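Local coordinates for protein glycosyl hydrolase family 10 (Prevotella bryantii, PDB 4MGQ) that probably cleaves internal beta-1,4-xylosidic linkages in xylan as a whole enzyme, of which this chain is the calcium-binding carbohydrate-binding module, at residues 18-23 against 152-157; 34-39 against 140-145; 53-58 against 111-116; 61-66 against 102-107. One frame throughout, in Å; residues are numbered along the deposited sequence.

Contact 1 (18-23 against 152-157); sequences VLYIHM and KTVADP
Y20 sends CG anti to its backbone N (chi1 168°), and V154 sets CG1 anti to its carbonyl carbon (chi1 -58°), with CG2 between the backbone N and the carbonyl carbon; both methyls meet Y20. V154 CG2 lies 3.6 Å from Y20 CB and also meets V18 CG2 at 3.9 Å, while V154 CG1 approaches Y20 CD2. K152 reaches the Y20 ring at its edge through CD. The backbones pair antiparallel. V18 N to V154 O (2.8 Å) and Y20 N to K152 O (2.9 Å) are two of four bonds; in the second the donor stands above the carbonyl plane. L19 and T153 face the other side of the sheet between them. Past the last bridge the chain turns, bringing D156 CB to 4.1 Å from V18 CG1; the D156 carboxylate itself binds W86 and salt-bridges R54. Strand 151-155 forms one border of its five-stranded sheet, and strand 17-24 lies between it and strand 111-121, whose W114 stacks on the Y20 ring.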
loop_
_atom_site.group_PDB
_atom_site.type_symbol
_atom_site.label_atom_id
_atom_site.label_comp_id
_atom_site.label_asym_id
_atom_site.label_seq_id
_atom_site.Cartn_x
_atom_site.Cartn_y
_atom_site.Cartn_z
ATOM N N VAL A 18 -0.180 -10.995 -4.139
ATOM C CA VAL A 18 -0.342 -9.554 -4.021
ATOM C C VAL A 18 -1.537 -9.244 -3.122
ATOM O O VAL A 18 -2.392 -10.097 -2.899
ATOM C CB VAL A 18 -0.542 -8.888 -5.406
ATOM C CG1 VAL A 18 0.564 -9.321 -6.392
ATOM C CG2 VAL A 18 -1.903 -9.253 -5.980
ATOM N N LEU A 19 -1.567 -8.029 -2.594
ATOM C CA LEU A 19 -2.739 -7.526 -1.889
ATOM C C LEU A 19 -3.818 -7.225 -2.931
ATOM O O LEU A 19 -3.536 -6.626 -3.970
ATOM C CB LEU A 19 -2.391 -6.275 -1.072
ATOM C CG LEU A 19 -3.527 -5.584 -0.293
ATOM C CD1 LEU A 19 -2.947 -4.794 0.863
ATOM C CD2 LEU A 19 -4.360 -4.649 -1.165
ATOM N N TYR A 20 -5.047 -7.631 -2.639
ATOM C CA TYR A 20 -6.159 -7.433 -3.563
ATOM C C TYR A 20 -7.386 -6.920 -2.839
ATOM O O TYR A 20 -7.816 -7.507 -1.856
ATOM C CB TYR A 20 -6.495 -8.738 -4.268
ATOM C CG TYR A 20 -7.800 -8.722 -5.028
ATOM C CD1 TYR A 20 -7.987 -7.864 -6.103
ATOM C CD2 TYR A 20 -8.833 -9.586 -4.687
ATOM C CE1 TYR A 20 -9.168 -7.857 -6.817
ATOM C CE2 TYR A 20 -10.035 -9.581 -5.398
ATOM C CZ TYR A 20 -10.186 -8.710 -6.462
ATOM O OH TYR A 20 -11.356 -8.687 -7.188
ATOM N N ILE A 21 -7.950 -5.827 -3.340
ATOM C CA ILE A 21 -9.225 -5.341 -2.827
ATOM C C ILE A 21 -10.224 -5.224 -3.960
ATOM O O ILE A 21 -10.025 -4.438 -4.892
ATOM C CB ILE A 21 -9.094 -3.980 -2.142
ATOM C CG1 ILE A 21 -8.239 -4.103 -0.881
ATOM C CG2 ILE A 21 -10.484 -3.419 -1.801
ATOM C CD1 ILE A 21 -7.940 -2.776 -0.241
ATOM N N HIS A 22 -11.289 -6.010 -3.888
ATOM C CA HIS A 22 -12.426 -5.755 -4.754
ATOM C C HIS A 22 -13.212 -4.607 -4.142
ATOM O O HIS A 22 -13.850 -4.762 -3.103
ATOM C CB HIS A 22 -13.323 -6.968 -4.929
ATOM C CG HIS A 22 -14.524 -6.672 -5.769
ATOM N ND1 HIS A 22 -14.421 -6.251 -7.076
ATOM C CD2 HIS A 22 -15.845 -6.663 -5.474
ATOM C CE1 HIS A 22 -15.630 -6.037 -7.565
ATOM N NE2 HIS A 22 -16.512 -6.279 -6.612
ATOM N N MET A 23 -13.148 -3.447 -4.779
ATOM C CA MET A 23 -13.780 -2.260 -4.219
ATOM C C MET A 23 -15.272 -2.201 -4.542
ATOM O O MET A 23 -16.080 -1.802 -3.706
ATOM C CB MET A 23 -13.073 -1.006 -4.729
ATOM C CG MET A 23 -11.634 -0.903 -4.225
ATOM S SD MET A 23 -10.737 0.544 -4.787
ATOM C CE MET A 23 -10.584 0.190 -6.540
ATOM N N LYS A 152 -7.750 -9.084 0.877
ATOM C CA LYS A 152 -7.319 -10.436 0.516
ATOM C C LYS A 152 -5.888 -10.426 0.006
ATOM O O LYS A 152 -5.365 -9.375 -0.340
ATOM C CB LYS A 152 -8.220 -11.035 -0.568
ATOM C CG LYS A 152 -9.691 -11.165 -0.193
ATOM C CD LYS A 152 -10.475 -11.861 -1.300
ATOM C CE LYS A 152 -9.950 -13.271 -1.565
ATOM N NZ LYS A 152 -10.060 -14.167 -0.365
ATOM N N THR A 153 -5.264 -11.601 -0.038
ATOM C CA THR A 153 -4.072 -11.770 -0.860
ATOM C C THR A 153 -4.404 -12.806 -1.919
ATOM O O THR A 153 -5.102 -13.788 -1.639
ATOM C CB THR A 153 -2.816 -12.207 -0.058
ATOM O OG1 THR A 153 -3.073 -13.442 0.632
ATOM C CG2 THR A 153 -2.399 -11.127 0.942
ATOM N N VAL A 154 -3.939 -12.575 -3.140
ATOM C CA VAL A 154 -4.269 -13.453 -4.255
ATOM C C VAL A 154 -3.063 -13.622 -5.147
ATOM O O VAL A 154 -2.116 -12.838 -5.078
ATOM C CB VAL A 154 -5.427 -12.910 -5.121
ATOM C CG1 VAL A 154 -6.681 -12.688 -4.285
ATOM C CG2 VAL A 154 -5.007 -11.627 -5.823
ATOM N N ALA A 155 -3.117 -14.638 -6.002
ATOM C CA ALA A 155 -2.108 -14.798 -7.036
ATOM C C ALA A 155 -2.124 -13.586 -7.940
ATOM O O ALA A 155 -3.194 -13.088 -8.287
ATOM C CB ALA A 155 -2.355 -16.066 -7.839
ATOM N N ASP A 156 -0.938 -13.104 -8.301
ATOM C CA ASP A 156 -0.790 -11.986 -9.241
ATOM C C ASP A 156 -1.648 -12.249 -10.489
ATOM O O ASP A 156 -1.486 -13.270 -11.156
ATOM C CB ASP A 156 0.699 -11.819 -9.596
ATOM C CG ASP A 156 0.987 -10.630 -10.510
ATOM O OD1 ASP A 156 0.117 -10.207 -11.306
ATOM O OD2 ASP A 156 2.130 -10.117 -10.459
ATOM N N PRO A 157 -2.573 -11.331 -10.806
ATOM C CA PRO A 157 -3.531 -11.572 -11.890
ATOM C C PRO A 157 -2.906 -11.639 -13.274
ATOM O O PRO A 157 -3.481 -12.281 -14.163
ATOM C CB PRO A 157 -4.477 -10.362 -11.791
ATOM C CG PRO A 157 -3.675 -9.310 -11.099
ATOM C CD PRO A 157 -2.851 -10.066 -10.101
#

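Contact 2 (34-39 against 140-145); sequences ELYVNP and GWTKPS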
loop_
_atom_site.group_PDB
_atom_site.type_symbol
_atom_site.label_atom_id
_atom_site.label_comp_id
_atom_site.label_asym_id
_atom_site.label_seq_id
_atom_site.Cartn_x
_atom_site.Cartn_y
_atom_site.Cartn_z
ATOM N N GLU A 34 -11.515 2.999 3.185
ATOM C CA GLU A 34 -10.127 3.260 3.549
ATOM C C GLU A 34 -9.376 1.974 3.882
ATOM O O GLU A 34 -9.931 1.030 4.443
ATOM C CB GLU A 34 -10.047 4.239 4.733
ATOM C CG GLU A 34 -10.555 5.647 4.398
ATOM C CD GLU A 34 -10.380 6.669 5.524
ATOM O OE1 GLU A 34 -9.858 6.331 6.597
ATOM O OE2 GLU A 34 -10.780 7.836 5.328
ATOM N N LEU A 35 -8.101 1.980 3.511
ATOM C CA LEU A 35 -7.153 0.919 3.806
ATOM C C LEU A 35 -5.989 1.518 4.597
ATOM O O LEU A 35 -5.447 2.559 4.220
ATOM C CB LEU A 35 -6.657 0.276 2.508
ATOM C CG LEU A 35 -5.535 -0.752 2.622
ATOM C CD1 LEU A 35 -6.042 -2.016 3.286
ATOM C CD2 LEU A 35 -4.945 -1.050 1.241
ATOM N N TYR A 36 -5.604 0.850 5.684
ATOM C CA TYR A 36 -4.605 1.381 6.604
ATOM C C TYR A 36 -3.389 0.495 6.739
ATOM O O TYR A 36 -3.513 -0.720 6.775
ATOM C CB TYR A 36 -5.196 1.529 7.994
ATOM C CG TYR A 36 -6.386 2.436 8.092
ATOM C CD1 TYR A 36 -6.482 3.588 7.324
ATOM C CD2 TYR A 36 -7.415 2.136 8.955
ATOM C CE1 TYR A 36 -7.590 4.425 7.435
ATOM C CE2 TYR A 36 -8.514 2.951 9.067
ATOM C CZ TYR A 36 -8.594 4.094 8.317
ATOM O OH TYR A 36 -9.708 4.892 8.451
ATOM N N VAL A 37 -2.227 1.115 6.873
ATOM C CA VAL A 37 -1.031 0.391 7.311
ATOM C C VAL A 37 -0.227 1.324 8.216
ATOM O O VAL A 37 -0.201 2.540 7.999
ATOM C CB VAL A 37 -0.197 -0.101 6.107
ATOM C CG1 VAL A 37 0.430 1.062 5.363
ATOM C CG2 VAL A 37 0.870 -1.108 6.567
ATOM N N ASN A 38 0.381 0.769 9.262
ATOM C CA ASN A 38 1.160 1.576 10.196
ATOM C C ASN A 38 2.655 1.315 10.044
ATOM O O ASN A 38 3.081 0.171 10.188
ATOM C CB ASN A 38 0.748 1.282 11.644
ATOM C CG ASN A 38 -0.563 1.948 12.043
ATOM O OD1 ASN A 38 -1.416 2.232 11.210
ATOM N ND2 ASN A 38 -0.715 2.213 13.338
ATOM N N PRO A 39 3.445 2.366 9.763
ATOM C CA PRO A 39 4.907 2.228 9.734
ATOM C C PRO A 39 5.406 1.663 11.050
ATOM O O PRO A 39 4.852 1.993 12.101
ATOM C CB PRO A 39 5.395 3.659 9.513
ATOM C CG PRO A 39 4.256 4.320 8.787
ATOM C CD PRO A 39 3.021 3.726 9.391
ATOM N N GLY A 140 -1.346 -6.686 9.197
ATOM C CA GLY A 140 -0.826 -5.341 9.337
ATOM C C GLY A 140 -1.609 -4.343 8.506
ATOM O O GLY A 140 -1.481 -3.135 8.681
ATOM N N TRP A 141 -2.412 -4.859 7.588
ATOM C CA TRP A 141 -3.241 -4.013 6.742
ATOM C C TRP A 141 -4.667 -4.076 7.259
ATOM O O TRP A 141 -5.250 -5.155 7.346
ATOM C CB TRP A 141 -3.135 -4.460 5.277
ATOM C CG TRP A 141 -1.755 -4.229 4.716
ATOM C CD1 TRP A 141 -0.636 -5.011 4.908
ATOM C CD2 TRP A 141 -1.337 -3.126 3.905
ATOM N NE1 TRP A 141 0.438 -4.456 4.258
ATOM C CE2 TRP A 141 0.038 -3.301 3.632
ATOM C CE3 TRP A 141 -1.990 -2.007 3.386
ATOM C CZ2 TRP A 141 0.767 -2.399 2.857
ATOM C CZ3 TRP A 141 -1.268 -1.114 2.616
ATOM C CH2 TRP A 141 0.099 -1.318 2.352
ATOM N N THR A 142 -5.218 -2.926 7.628
ATOM C CA THR A 142 -6.547 -2.898 8.238
ATOM C C THR A 142 -7.507 -1.911 7.582
ATOM O O THR A 142 -7.150 -1.174 6.671
ATOM C CB THR A 142 -6.471 -2.546 9.739
ATOM O OG1 THR A 142 -5.876 -1.254 9.913
ATOM C CG2 THR A 142 -5.648 -3.595 10.494
ATOM N N LYS A 143 -8.732 -1.898 8.086
ATOM C CA LYS A 143 -9.760 -1.000 7.587
ATOM C C LYS A 143 -10.694 -0.642 8.738
ATOM O O LYS A 143 -10.685 -1.314 9.767
ATOM C CB LYS A 143 -10.538 -1.655 6.453
ATOM C CG LYS A 143 -11.354 -2.850 6.911
ATOM C CD LYS A 143 -12.219 -3.402 5.808
ATOM C CE LYS A 143 -13.075 -4.541 6.311
ATOM N NZ LYS A 143 -13.994 -4.094 7.398
ATOM N N PRO A 144 -11.490 0.425 8.582
ATOM C CA PRO A 144 -12.538 0.630 9.586
ATOM C C PRO A 144 -13.477 -0.565 9.591
ATOM O O PRO A 144 -13.772 -1.118 8.533
ATOM C CB PRO A 144 -13.241 1.902 9.110
ATOM C CG PRO A 144 -12.206 2.620 8.277
ATOM C CD PRO A 144 -11.457 1.509 7.583
ATOM N N SER A 145 -13.931 -0.986 10.767
ATOM C CA SER A 145 -14.732 -2.202 10.853
ATOM C C SER A 145 -16.023 -2.107 10.037
ATOM O O SER A 145 -16.525 -3.118 9.544
ATOM C CB SER A 145 -15.056 -2.528 12.317
ATOM O OG SER A 145 -15.835 -1.501 12.904
HETATM O O HOH W 1 0.134 -1.909 10.334
#
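V37 packs over the face of the W141 indole: its CB lies 3.7 Å from the centroid of the six-membered ring of W141, only 7° off the ring normal, a clear CH-pi contact. V37 CG2, anti to its own backbone N (chi1 68° for CG1), spreads over the same ring and comes within 3.8 Å of W141 CE2, while CG1 sits above CZ3 and CH2. L35 CD2 adds a further apolar contact, 3.8 Å from W141 CE3. The indole NE1 is hydrogen-bonded to N131 O, and F134 also meets the W141 ring.

Y36, with T142, lies on the opposite side of the strand pair. T142 OG1 lies in the plane of the Y36 ring at its edge, 3.4 Å from Y36 CB, and P144 crosses the tyrosine at about a right angle, its CD 3.6 Å from Y36 CE2. Two backbone bonds join the pair, Y36 N to T142 O at 2.7 Å and T142 N to Y36 O; beyond them one water links N38 N to G140 O. The short strand 141-142 borders the second five-stranded sheet, next to strand 34-37, which in turn pairs with strand 99-105; W141 also packs on L19 of strand 17-24 in the facing sheet.

Contact 3 (53-58 against 111-116); sequences LRVKTS and GDIWMD. With CA (calcium ion), chain B.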
loop_
_atom_site.group_PDB
_atom_site.type_symbol
_atom_site.label_atom_id
_atom_site.label_comp_id
_atom_site.label_asym_id
_atom_site.label_seq_id
_atom_site.Cartn_x
_atom_site.Cartn_y
_atom_site.Cartn_z
ATOM N N LEU A 53 6.078 0.940 -4.276
ATOM C CA LEU A 53 5.224 -0.228 -4.453
ATOM C C LEU A 53 5.008 -0.475 -5.936
ATOM O O LEU A 53 5.440 0.330 -6.765
ATOM C CB LEU A 53 3.885 -0.029 -3.725
ATOM C CG LEU A 53 2.950 1.078 -4.230
ATOM C CD1 LEU A 53 1.565 0.491 -4.506
ATOM C CD2 LEU A 53 2.863 2.252 -3.271
ATOM N N ARG A 54 4.381 -1.595 -6.280
ATOM C CA ARG A 54 3.794 -1.704 -7.612
ATOM C C ARG A 54 2.287 -1.793 -7.442
ATOM O O ARG A 54 1.792 -2.322 -6.445
ATOM C CB ARG A 54 4.342 -2.897 -8.411
ATOM C CG ARG A 54 4.158 -4.268 -7.793
ATOM C CD ARG A 54 4.698 -5.371 -8.735
ATOM N NE ARG A 54 4.424 -6.678 -8.162
ATOM C CZ ARG A 54 3.858 -7.688 -8.815
ATOM N NH1 ARG A 54 3.543 -7.563 -10.098
ATOM N NH2 ARG A 54 3.626 -8.829 -8.187
ATOM N N VAL A 55 1.561 -1.266 -8.423
ATOM C CA VAL A 55 0.116 -1.174 -8.313
ATOM C C VAL A 55 -0.527 -1.455 -9.669
ATOM O O VAL A 55 0.078 -1.201 -10.716
ATOM C CB VAL A 55 -0.312 0.218 -7.792
ATOM C CG1 VAL A 55 0.074 1.314 -8.790
ATOM C CG2 VAL A 55 -1.807 0.239 -7.479
ATOM N N LYS A 56 -1.742 -1.981 -9.632
ATOM C CA LYS A 56 -2.543 -2.249 -10.820
ATOM C C LYS A 56 -3.996 -1.981 -10.433
ATOM O O LYS A 56 -4.421 -2.333 -9.336
ATOM C CB LYS A 56 -2.321 -3.698 -11.293
ATOM C CG LYS A 56 -3.235 -4.202 -12.413
ATOM C CD LYS A 56 -3.081 -5.721 -12.565
ATOM C CE LYS A 56 -4.146 -6.312 -13.482
ATOM N NZ LYS A 56 -3.914 -5.916 -14.908
ATOM N N THR A 57 -4.752 -1.325 -11.306
ATOM C CA THR A 57 -6.172 -1.104 -11.040
ATOM C C THR A 57 -6.975 -1.460 -12.280
ATOM O O THR A 57 -6.405 -1.559 -13.358
ATOM C CB THR A 57 -6.482 0.349 -10.637
ATOM O OG1 THR A 57 -5.777 1.251 -11.498
ATOM C CG2 THR A 57 -6.084 0.617 -9.172
ATOM N N SER A 58 -8.281 -1.660 -12.126
ATOM C CA SER A 58 -9.114 -2.022 -13.276
ATOM C C SER A 58 -9.476 -0.779 -14.085
ATOM O O SER A 58 -9.994 -0.880 -15.196
ATOM C CB SER A 58 -10.361 -2.774 -12.831
ATOM O OG SER A 58 -11.070 -2.053 -11.839
ATOM N N GLY A 111 -14.168 -0.621 -8.933
ATOM C CA GLY A 111 -13.529 -1.782 -9.515
ATOM C C GLY A 111 -12.562 -2.466 -8.561
ATOM O O GLY A 111 -12.893 -2.747 -7.412
ATOM N N ASP A 112 -11.368 -2.740 -9.063
ATOM C CA ASP A 112 -10.397 -3.584 -8.373
ATOM C C ASP A 112 -9.063 -2.879 -8.214
ATOM O O ASP A 112 -8.664 -2.093 -9.069
ATOM C CB ASP A 112 -10.179 -4.888 -9.153
ATOM C CG ASP A 112 -11.363 -5.833 -9.074
ATOM O OD1 ASP A 112 -11.980 -5.940 -8.008
ATOM O OD2 ASP A 112 -11.675 -6.471 -10.096
ATOM N N ILE A 113 -8.352 -3.176 -7.132
ATOM C CA ILE A 113 -6.987 -2.687 -6.985
ATOM C C ILE A 113 -6.118 -3.828 -6.461
ATOM O O ILE A 113 -6.556 -4.618 -5.624
ATOM C CB ILE A 113 -6.907 -1.447 -6.039
ATOM C CG1 ILE A 113 -5.464 -0.953 -5.914
ATOM C CG2 ILE A 113 -7.532 -1.754 -4.683
ATOM C CD1 ILE A 113 -5.332 0.431 -5.281
ATOM N N TRP A 114 -4.918 -3.935 -7.020
ATOM C CA TRP A 114 -3.888 -4.865 -6.561
ATOM C C TRP A 114 -2.627 -4.079 -6.207
ATOM O O TRP A 114 -2.271 -3.126 -6.899
ATOM C CB TRP A 114 -3.537 -5.904 -7.636
ATOM C CG TRP A 114 -4.651 -6.781 -8.144
ATOM C CD1 TRP A 114 -4.927 -8.059 -7.759
ATOM C CD2 TRP A 114 -5.606 -6.455 -9.169
ATOM N NE1 TRP A 114 -5.996 -8.553 -8.477
ATOM C CE2 TRP A 114 -6.432 -7.586 -9.343
ATOM C CE3 TRP A 114 -5.841 -5.317 -9.954
ATOM C CZ2 TRP A 114 -7.483 -7.612 -10.260
ATOM C CZ3 TRP A 114 -6.884 -5.347 -10.872
ATOM C CH2 TRP A 114 -7.691 -6.488 -11.015
ATOM N N MET A 115 -1.950 -4.468 -5.131
ATOM C CA MET A 115 -0.700 -3.816 -4.745
ATOM C C MET A 115 0.300 -4.860 -4.280
ATOM O O MET A 115 -0.086 -5.904 -3.758
ATOM C CB MET A 115 -0.924 -2.774 -3.637
ATOM C CG MET A 115 -1.574 -1.496 -4.142
ATOM S SD MET A 115 -1.684 -0.214 -2.877
ATOM C CE MET A 115 -3.001 -0.894 -1.892
ATOM N N ASP A 116 1.584 -4.567 -4.461
ATOM C CA ASP A 116 2.633 -5.497 -4.037
ATOM C C ASP A 116 3.935 -4.743 -3.813
ATOM O O ASP A 116 4.091 -3.591 -4.246
ATOM C CB ASP A 116 2.825 -6.607 -5.089
ATOM C CG ASP A 116 3.538 -7.844 -4.537
ATOM O OD1 ASP A 116 3.633 -8.007 -3.294
ATOM O OD2 ASP A 116 3.974 -8.672 -5.366
HETATM CA CA CA B . 4.309 -10.372 -3.516
HETATM O O HOH W 2 -9.933 0.301 -10.136
HETATM O O HOH W 3 6.574 -9.621 -3.131
HETATM O O HOH W 4 5.478 -11.230 -5.477
#
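D116 and R54 close one end of an antiparallel strand pair in the beta-sandwich of this carbohydrate-binding module. Backbone bonds run in both directions between R54 and D116 and between K56 and W114; at the far end D112 N donates to S58 OG (2.9 Å) and S58 N to D112 O. Of the apolar contacts, V55 CG2 touches M115 CG and T57 CG2 touches I113 CG1, all on the sheet face turned to the core. On the other face K56 lies alongside W114, its CE 4.2 Å from the centroid of the six-membered ring and over that face, while NZ goes on to T84 and D158. The charged contact is a salt bridge: R54 NH2 gives its N-H to D116 OD2 (2.8 Å, 162°), in the guanidinium plane and on the anti lone pair, with the guanidinium and carboxylate planes 51° apart. Also facing the metal, the D116 carboxylate is bidentate: both OD1 and OD2 lie 2.5 Å from the calcium ion.

Contact 4 (61-66 against 102-107); sequences CDVTVW and LRFELG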
loop_
_atom_site.group_PDB
_atom_site.type_symbol
_atom_site.label_atom_id
_atom_site.label_comp_id
_atom_site.label_asym_id
_atom_site.label_seq_id
_atom_site.Cartn_x
_atom_site.Cartn_y
_atom_site.Cartn_z
ATOM N N CYS A 61 -6.402 5.665 -12.389
ATOM C CA CYS A 61 -6.871 6.532 -11.317
ATOM C C CYS A 61 -5.710 7.149 -10.554
ATOM O O CYS A 61 -4.550 6.760 -10.730
ATOM C CB CYS A 61 -7.758 5.749 -10.347
ATOM S SG CYS A 61 -6.863 4.388 -9.509
ATOM N N ASP A 62 -6.050 8.132 -9.726
ATOM C CA ASP A 62 -5.183 8.628 -8.663
ATOM C C ASP A 62 -5.454 7.821 -7.404
ATOM O O ASP A 62 -6.609 7.575 -7.055
ATOM C CB ASP A 62 -5.442 10.110 -8.365
ATOM C CG ASP A 62 -4.944 11.032 -9.455
ATOM O OD1 ASP A 62 -4.263 10.564 -10.388
ATOM O OD2 ASP A 62 -5.217 12.246 -9.355
ATOM N N VAL A 63 -4.401 7.402 -6.716
ATOM C CA VAL A 63 -4.591 6.747 -5.432
ATOM C C VAL A 63 -4.098 7.697 -4.349
ATOM O O VAL A 63 -2.906 8.016 -4.264
ATOM C CB VAL A 63 -3.856 5.393 -5.337
ATOM C CG1 VAL A 63 -4.082 4.787 -3.962
ATOM C CG2 VAL A 63 -4.365 4.435 -6.424
ATOM N N THR A 64 -5.035 8.175 -3.541
ATOM C CA THR A 64 -4.734 9.155 -2.505
ATOM C C THR A 64 -4.260 8.487 -1.214
ATOM O O THR A 64 -4.885 7.533 -0.739
ATOM C CB THR A 64 -5.978 10.013 -2.216
ATOM O OG1 THR A 64 -6.350 10.695 -3.414
ATOM C CG2 THR A 64 -5.698 11.036 -1.137
ATOM N N VAL A 65 -3.148 8.984 -0.678
ATOM C CA VAL A 65 -2.616 8.508 0.600
ATOM C C VAL A 65 -2.413 9.681 1.551
ATOM O O VAL A 65 -1.665 10.604 1.241
ATOM C CB VAL A 65 -1.270 7.764 0.437
ATOM C CG1 VAL A 65 -0.796 7.246 1.785
ATOM C CG2 VAL A 65 -1.393 6.594 -0.557
ATOM N N TRP A 66 -3.089 9.660 2.698
ATOM C CA TRP A 66 -2.900 10.693 3.719
ATOM C C TRP A 66 -2.213 10.097 4.939
ATOM O O TRP A 66 -2.794 9.244 5.610
ATOM C CB TRP A 66 -4.232 11.311 4.168
ATOM C CG TRP A 66 -5.023 12.007 3.106
ATOM C CD1 TRP A 66 -4.546 12.645 1.992
ATOM C CD2 TRP A 66 -6.444 12.136 3.068
ATOM N NE1 TRP A 66 -5.601 13.159 1.259
ATOM C CE2 TRP A 66 -6.772 12.855 1.902
ATOM C CE3 TRP A 66 -7.476 11.703 3.910
ATOM C CZ2 TRP A 66 -8.092 13.160 1.560
ATOM C CZ3 TRP A 66 -8.781 12.006 3.574
ATOM C CH2 TRP A 66 -9.079 12.721 2.400
ATOM N N LEU A 102 -0.588 5.318 7.615
ATOM C CA LEU A 102 -0.873 5.721 6.236
ATOM C C LEU A 102 -2.309 5.359 5.913
ATOM O O LEU A 102 -2.691 4.193 6.006
ATOM C CB LEU A 102 0.061 5.029 5.230
ATOM C CG LEU A 102 1.551 5.322 5.368
ATOM C CD1 LEU A 102 2.309 4.638 4.222
ATOM C CD2 LEU A 102 1.811 6.801 5.379
ATOM N N ARG A 103 -3.096 6.355 5.519
ATOM C CA ARG A 103 -4.484 6.127 5.111
ATOM C C ARG A 103 -4.600 6.118 3.595
ATOM O O ARG A 103 -4.394 7.151 2.970
ATOM C CB ARG A 103 -5.405 7.219 5.680
ATOM C CG ARG A 103 -5.407 7.291 7.222
ATOM C CD ARG A 103 -6.125 8.537 7.749
ATOM N NE ARG A 103 -7.475 8.649 7.192
ATOM C CZ ARG A 103 -8.171 9.786 7.180
ATOM N NH1 ARG A 103 -7.646 10.897 7.691
ATOM N NH2 ARG A 103 -9.376 9.817 6.636
ATOM N N PHE A 104 -4.926 4.963 3.016
ATOM C CA PHE A 104 -5.219 4.878 1.588
ATOM C C PHE A 104 -6.696 5.215 1.395
ATOM O O PHE A 104 -7.572 4.494 1.865
ATOM C CB PHE A 104 -4.893 3.482 1.023
ATOM C CG PHE A 104 -3.415 3.179 0.931
ATOM C CD1 PHE A 104 -2.650 2.992 2.078
ATOM C CD2 PHE A 104 -2.796 3.041 -0.310
ATOM C CE1 PHE A 104 -1.289 2.700 1.996
ATOM C CE2 PHE A 104 -1.427 2.732 -0.406
ATOM C CZ PHE A 104 -0.675 2.567 0.747
ATOM N N GLU A 105 -6.963 6.323 0.713
ATOM C CA GLU A 105 -8.331 6.800 0.504
ATOM C C GLU A 105 -8.887 6.242 -0.792
ATOM O O GLU A 105 -8.547 6.723 -1.875
ATOM C CB GLU A 105 -8.350 8.321 0.479
ATOM C CG GLU A 105 -7.788 8.940 1.745
ATOM C CD GLU A 105 -8.604 8.560 2.958
ATOM O OE1 GLU A 105 -9.827 8.834 2.961
ATOM O OE2 GLU A 105 -8.041 7.962 3.900
ATOM N N LEU A 106 -9.729 5.221 -0.686
ATOM C CA LEU A 106 -10.186 4.493 -1.858
ATOM C C LEU A 106 -11.648 4.763 -2.188
ATOM O O LEU A 106 -12.199 4.128 -3.079
ATOM C CB LEU A 106 -9.999 2.988 -1.656
ATOM C CG LEU A 106 -8.609 2.492 -1.242
ATOM C CD1 LEU A 106 -8.636 0.986 -1.009
ATOM C CD2 LEU A 106 -7.582 2.845 -2.296
ATOM N N GLY A 107 -12.268 5.694 -1.471
ATOM C CA GLY A 107 -13.711 5.836 -1.523
ATOM C C GLY A 107 -14.296 6.208 -2.869
ATOM O O GLY A 107 -15.381 5.743 -3.217
HETATM O O HOH W 5 -7.739 7.424 -4.128
#
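This antiparallel strand pair belongs to the second sheet of the beta-sandwich, and its W66 is clasped by E105 and R103. E105 CG lies 3.6 Å from the centroid of the six-membered ring of W66, 15° off the normal. The side chain bends at chi2 (-62°), which places CD close over the rim, and the carboxylate continues nearly parallel to the indole, 10° from its plane, with OE1 3.4 Å from W66 CZ3. The CZ of R103 lies in the indole plane at the edge, and the guanidinium turns a face to W66 CE3. R103 NE pairs with E105 OE2 at 3.4 Å, and NH2 has a salt bridge to E34, so R103 lies between the carboxylates of E105 and E34, whose like-charged oxygens come close.

On the other side of the sheet V65 CG2 lies over the F104 ring, 4.0 Å from its centroid, and V63 CG1 packs near F104 CD2 and L106 CD2. Backbone bonds join W66 N to R103 O (2.8 Å), R103 N to W66 O and E105 N to T64 O. Where the strands part, a water bonds to D62 O, T64 N and E105 O. Strand 99-105 runs between strands 61-69 and 34-37, and strand 80-82 flanks 61-69 on its other side, its F80 touching V63, V65 and F104.

How the contacts relate
Contacts 1 and 3 lie in one sheet of the sandwich, their centres about 8 Å apart; their strands 17-24 and 111-121 are neighbours in it. H22 ND1 reaches D112 OD1 at 2.6 Å between them. Contacts 2 and 4 occupy the other sheet, centres about 12 Å apart, where L35 O meets F104 N. The two sheets close on each other through apolar side chains: L35 CD2 packs 3.8 Å from I21 CD1 and also against M115, while M115 SD lies 3.9 Å from F104 CE2. Calcium sits beside the first sheet, bound in contact 3 by D116 and two waters, with H17, T133 and E135 completing the site. The side chain of V18 in contact 1 is about 5 Å from the bound calcium ion, and the side chain of W141 in contact 2 is about 11 Å from it.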